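PDB 6RXA: argininosuccinate lyase from Chelativorans sp., which reversibly cleaves C-N bonds of aminocarboxylic acids such as EDDS, releasing fumarate, and may also cleave argininosuccinate. Local coordinates for residues 146-154 with 165-173. The protein carries 2 engineered substitutions. Numbering follows the deposited sequence.
Sequences AADHLDTVM and PITLGHYLM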
ATOM      1  N   ALA A 146      -5.199   7.331  33.766  1.00 14.48           N
ATOM      2  CA  ALA A 146      -4.541   6.228  34.458  1.00 15.85           C
ATOM      3  C   ALA A 146      -4.401   6.516  35.945  1.00 16.76           C
ATOM      4  O   ALA A 146      -4.577   5.620  36.781  1.00 16.48           O
ATOM      5  CB  ALA A 146      -3.162   5.973  33.855  1.00 15.31           C
ATOM      6  N   ALA A 147      -4.079   7.763  36.296  1.00 16.77           N
ATOM      7  CA  ALA A 147      -3.826   8.109  37.684  1.00 17.18           C
ATOM      8  C   ALA A 147      -5.043   7.907  38.572  1.00 17.55           C
ATOM      9  O   ALA A 147      -4.885   7.738  39.784  1.00 18.42           O
ATOM     10  CB  ALA A 147      -3.346   9.558  37.756  1.00 16.91           C
ATOM     11  N   ASP A 148      -6.242   7.909  38.004  1.00 18.05           N
ATOM     12  CA  ASP A 148      -7.467   7.688  38.762  1.00 19.10           C
ATOM     13  C   ASP A 148      -7.878   6.222  38.803  1.00 18.39           C
ATOM     14  O   ASP A 148      -8.911   5.900  39.400  1.00 18.82           O
ATOM     15  CB  ASP A 148      -8.615   8.501  38.160  1.00 22.91           C
ATOM     16  CG  ASP A 148      -8.517   9.977  38.471  1.00 27.22           C
ATOM     17  OD1 ASP A 148      -7.797  10.348  39.423  1.00 28.51           O
ATOM     18  OD2 ASP A 148      -9.178  10.761  37.764  1.00 27.88           O
ATOM     19  N   HIS A 149      -7.094   5.330  38.190  1.00 17.45           N
ATOM     20  CA  HIS A 149      -7.499   3.939  38.019  1.00 16.49           C
ATOM     21  C   HIS A 149      -6.415   2.948  38.416  1.00 16.76           C
ATOM     22  O   HIS A 149      -6.346   1.848  37.868  1.00 17.10           O
ATOM     23  CB  HIS A 149      -8.019   3.699  36.608  1.00 16.08           C
ATOM     24  CG  HIS A 149      -9.328   4.368  36.381  1.00 16.80           C
ATOM     25  ND1 HIS A 149     -10.512   3.863  36.872  1.00 17.64           N
ATOM     26  CD2 HIS A 149      -9.633   5.553  35.801  1.00 17.80           C
ATOM     27  CE1 HIS A 149     -11.498   4.690  36.575  1.00 17.92           C
ATOM     28  NE2 HIS A 149     -10.991   5.721  35.920  1.00 17.46           N
ATOM     29  N   LEU A 150      -5.623   3.285  39.434  1.00 16.30           N
ATOM     30  CA  LEU A 150      -4.592   2.377  39.911  1.00 17.34           C
ATOM     31  C   LEU A 150      -5.184   1.158  40.597  1.00 17.18           C
ATOM     32  O   LEU A 150      -4.497   0.134  40.720  1.00 17.97           O
ATOM     33  CB  LEU A 150      -3.697   3.105  40.914  1.00 19.95           C
ATOM     34  CG  LEU A 150      -2.895   4.283  40.355  1.00 24.51           C
ATOM     35  CD1 LEU A 150      -2.143   5.010  41.467  1.00 28.06           C
ATOM     36  CD2 LEU A 150      -1.935   3.821  39.278  1.00 26.41           C
ATOM     37  N   ASP A 151      -6.421   1.269  41.086  1.00 17.51           N
ATOM     38  CA  ASP A 151      -7.096   0.190  41.792  1.00 20.60           C
ATOM     39  C   ASP A 151      -8.201  -0.450  40.961  1.00 18.15           C
ATOM     40  O   ASP A 151      -8.976  -1.253  41.490  1.00 19.29           O
ATOM     41  CB  ASP A 151      -7.724   0.693  43.099  1.00 32.81           C
ATOM     42  CG  ASP A 151      -6.705   1.194  44.095  1.00 53.99           C
ATOM     43  OD1 ASP A 151      -5.566   0.690  44.098  1.00 61.14           O
ATOM     44  OD2 ASP A 151      -7.053   2.096  44.887  1.00 66.79           O
ATOM     45  N   THR A 152      -8.334  -0.081  39.688  1.00 16.14           N
ATOM     46  CA  THR A 152      -9.433  -0.575  38.859  1.00 16.14           C
ATOM     47  C   THR A 152      -9.013  -1.908  38.241  1.00 16.13           C
ATOM     48  O   THR A 152      -8.563  -1.991  37.100  1.00 15.30           O
ATOM     49  CB  THR A 152      -9.800   0.463  37.806  1.00 16.98           C
ATOM     50  OG1 THR A 152     -10.202   1.669  38.469  1.00 17.63           O
ATOM     51  CG2 THR A 152     -10.946  -0.018  36.941  1.00 16.77           C
ATOM     52  N   VAL A 153      -9.178  -2.977  39.028  1.00 15.95           N
ATOM     53  CA  VAL A 153      -8.775  -4.303  38.570  1.00 16.32           C
ATOM     54  C   VAL A 153      -9.623  -4.745  37.383  1.00 15.83           C
ATOM     55  O   VAL A 153     -10.846  -4.572  37.358  1.00 16.58           O
ATOM     56  CB  VAL A 153      -8.833  -5.302  39.738  1.00 18.91           C
ATOM     57  CG1 VAL A 153     -10.242  -5.450  40.267  1.00 22.06           C
ATOM     58  CG2 VAL A 153      -8.295  -6.669  39.309  1.00 18.91           C
ATOM     59  N   MET A 154      -8.963  -5.333  36.387  1.00 14.60           N
ATOM     60  CA  MET A 154      -9.628  -5.794  35.176  1.00 14.44           C
ATOM     61  C   MET A 154      -8.668  -6.761  34.504  1.00 15.34           C
ATOM     62  O   MET A 154      -7.485  -6.808  34.840  1.00 17.42           O
ATOM     63  CB  MET A 154      -9.957  -4.639  34.238  1.00 13.48           C
ATOM     64  CG  MET A 154      -8.744  -4.052  33.532  1.00 14.32           C
ATOM     65  SD  MET A 154      -9.203  -2.729  32.380  1.00 15.12           S
ATOM     66  CE  MET A 154      -7.715  -2.643  31.373  1.00 16.77           C
ATOM     67  N   PRO A 165      -4.838 -10.763  35.382  1.00 14.31           N
ATOM     68  CA  PRO A 165      -5.356  -9.520  35.970  1.00 14.88           C
ATOM     69  C   PRO A 165      -4.350  -8.378  35.891  1.00 15.13           C
ATOM     70  O   PRO A 165      -3.159  -8.558  36.148  1.00 15.12           O
ATOM     71  CB  PRO A 165      -5.629  -9.904  37.434  1.00 16.31           C
ATOM     72  CG  PRO A 165      -5.679 -11.414  37.441  1.00 16.54           C
ATOM     73  CD  PRO A 165      -4.675 -11.813  36.402  1.00 15.21           C
ATOM     74  N   ILE A 166      -4.860  -7.188  35.545  1.00 14.70           N
ATOM     75  CA  ILE A 166      -4.100  -5.943  35.571  1.00 14.00           C
ATOM     76  C   ILE A 166      -4.998  -4.875  36.189  1.00 14.59           C
ATOM     77  O   ILE A 166      -5.962  -5.190  36.891  1.00 14.83           O
ATOM     78  CB  ILE A 166      -3.634  -5.538  34.161  1.00 14.01           C
ATOM     79  CG1 ILE A 166      -4.832  -5.324  33.238  1.00 13.55           C
ATOM     80  CG2 ILE A 166      -2.696  -6.584  33.584  1.00 14.16           C
ATOM     81  CD1 ILE A 166      -4.521  -4.442  32.029  1.00 13.95           C
ATOM     82  N   THR A 167      -4.701  -3.607  35.915  1.00 14.42           N
ATOM     83  CA  THR A 167      -5.622  -2.525  36.233  1.00 14.75           C
ATOM     84  C   THR A 167      -5.801  -1.663  34.991  1.00 15.12           C
ATOM     85  O   THR A 167      -4.974  -1.674  34.075  1.00 14.57           O
ATOM     86  CB  THR A 167      -5.107  -1.633  37.365  1.00 14.57           C
ATOM     87  OG1 THR A 167      -3.946  -0.932  36.896  1.00 13.96           O
ATOM     88  CG2 THR A 167      -4.760  -2.453  38.589  1.00 14.48           C
ATOM     89  N   LEU A 168      -6.893  -0.897  34.966  1.00 14.69           N
ATOM     90  CA  LEU A 168      -7.089   0.049  33.871  1.00 14.25           C
ATOM     91  C   LEU A 168      -5.936   1.047  33.791  1.00 14.16           C
ATOM     92  O   LEU A 168      -5.508   1.420  32.692  1.00 14.14           O
ATOM     93  CB  LEU A 168      -8.444   0.743  34.019  1.00 13.85           C
ATOM     94  CG  LEU A 168      -8.797   1.810  32.979  1.00 14.55           C
ATOM     95  CD1 LEU A 168      -8.736   1.246  31.561  1.00 15.05           C
ATOM     96  CD2 LEU A 168     -10.165   2.379  33.274  1.00 14.88           C
ATOM     97  N   GLY A 169      -5.408   1.481  34.940  1.00 14.02           N
ATOM     98  CA  GLY A 169      -4.247   2.357  34.919  1.00 14.48           C
ATOM     99  C   GLY A 169      -3.049   1.743  34.218  1.00 14.78           C
ATOM    100  O   GLY A 169      -2.355   2.405  33.448  1.00 14.21           O
ATOM    101  N   HIS A 170      -2.755   0.480  34.526  1.00 15.56           N
ATOM    102  CA  HIS A 170      -1.650  -0.217  33.873  1.00 14.42           C
ATOM    103  C   HIS A 170      -1.832  -0.262  32.362  1.00 13.55           C
ATOM    104  O   HIS A 170      -0.888  -0.014  31.605  1.00 12.75           O
ATOM    105  CB  HIS A 170      -1.568  -1.621  34.467  1.00 14.01           C
ATOM    106  CG  HIS A 170      -0.535  -2.493  33.838  1.00 15.65           C
ATOM    107  ND1 HIS A 170      -0.870  -3.608  33.102  1.00 14.80           N
ATOM    108  CD2 HIS A 170       0.818  -2.429  33.838  1.00 14.93           C
ATOM    109  CE1 HIS A 170       0.236  -4.187  32.668  1.00 14.88           C
ATOM    110  NE2 HIS A 170       1.274  -3.493  33.104  1.00 14.70           N
ATOM    111  N   TYR A 171      -3.046  -0.583  31.901  1.00 12.74           N
ATOM    112  CA  TYR A 171      -3.318  -0.615  30.470  1.00 12.90           C
ATOM    113  C   TYR A 171      -3.054   0.746  29.827  1.00 12.81           C
ATOM    114  O   TYR A 171      -2.386   0.847  28.787  1.00 12.84           O
ATOM    115  CB  TYR A 171      -4.770  -1.066  30.211  1.00 13.37           C
ATOM    116  CG  TYR A 171      -5.083  -1.078  28.732  1.00 13.37           C
ATOM    117  CD1 TYR A 171      -5.519   0.065  28.089  1.00 12.44           C
ATOM    118  CD2 TYR A 171      -4.890  -2.219  27.973  1.00 13.54           C
ATOM    119  CE1 TYR A 171      -5.753   0.080  26.745  1.00 11.81           C
ATOM    120  CE2 TYR A 171      -5.130  -2.214  26.606  1.00 13.34           C
ATOM    121  CZ  TYR A 171      -5.566  -1.061  25.998  1.00 12.52           C
ATOM    122  OH  TYR A 171      -5.805  -1.021  24.640  1.00 13.47           O
ATOM    123  N   LEU A 172      -3.598   1.812  30.421  1.00 12.64           N
ATOM    124  CA  LEU A 172      -3.427   3.149  29.862  1.00 13.09           C
ATOM    125  C   LEU A 172      -1.962   3.545  29.792  1.00 12.86           C
ATOM    126  O   LEU A 172      -1.560   4.256  28.868  1.00 13.90           O
ATOM    127  CB  LEU A 172      -4.254   4.164  30.648  1.00 13.37           C
ATOM    128  CG  LEU A 172      -5.757   3.987  30.436  1.00 15.55           C
ATOM    129  CD1 LEU A 172      -6.547   4.758  31.491  1.00 17.59           C
ATOM    130  CD2 LEU A 172      -6.160   4.441  29.038  1.00 15.81           C
ATOM    131  N   MET A 173      -1.133   3.067  30.717  1.00 12.80           N
ATOM    132  CA  MET A 173       0.276   3.417  30.650  1.00 13.77           C
ATOM    133  C   MET A 173       1.000   2.709  29.513  1.00 13.73           C
ATOM    134  O   MET A 173       2.057   3.182  29.097  1.00 13.98           O
ATOM    135  CB  MET A 173       0.953   3.234  32.000  1.00 15.09           C
ATOM    136  CG  MET A 173       0.424   4.227  33.040  1.00 15.71           C
ATOM    137  SD  MET A 173       0.346   5.952  32.514  1.00 15.07           S
ATOM    138  CE  MET A 173       2.088   6.322  32.383  1.00 16.57           C
TER
HETATM  139  O   HOH W   1      -2.319  -0.169  38.977  1.00 17.43           O
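Thr152 O is gripped twice where strand 161-167 turns into helix 168-193: Leu168 N donates to it at 2.9 Å, and Thr167 CA adds a CH...O contact at 3.1 Å. One residue further into the helix, Gly169 N reaches His149 O from above the carbonyl plane. Thr167, at the N-cap, has OG1 between its backbone N and carbonyl carbon (chi1 67°); there it accepts from His170 N at 3.0 Å and donates to a water that in turn donates to Leu150 O. Val153-Thr167 is a non-hydrogen-bonded antiparallel pair. In the next pair Ile166 N meets Met154 O almost head-on at 2.7 Å, while Met154 N binds Ile166 O.

The extended Met154 side chain slants over the first helical turn, its SD against Leu168 CB and its CE 3.5 Å from Tyr171 CB. Leu168 CG stands anti to the backbone N (chi1 178°), and CD2 covers one face of the His149 ring at 3.9 Å from its centroid, a CH-pi contact. His149 ND1 and Thr152 OG1 share a hydrogen bond of 2.7 Å. Ala146 CB closes the far end against Leu172 CB and Met173 SD.

The hairpin of strands 153-158 and 161-167, which carries the fumarate-binding Thr158, thus runs directly into a helix whose first three N-H groups, lacking acceptors in a preceding turn, are satisfied by two loop carbonyls and the threonine cap.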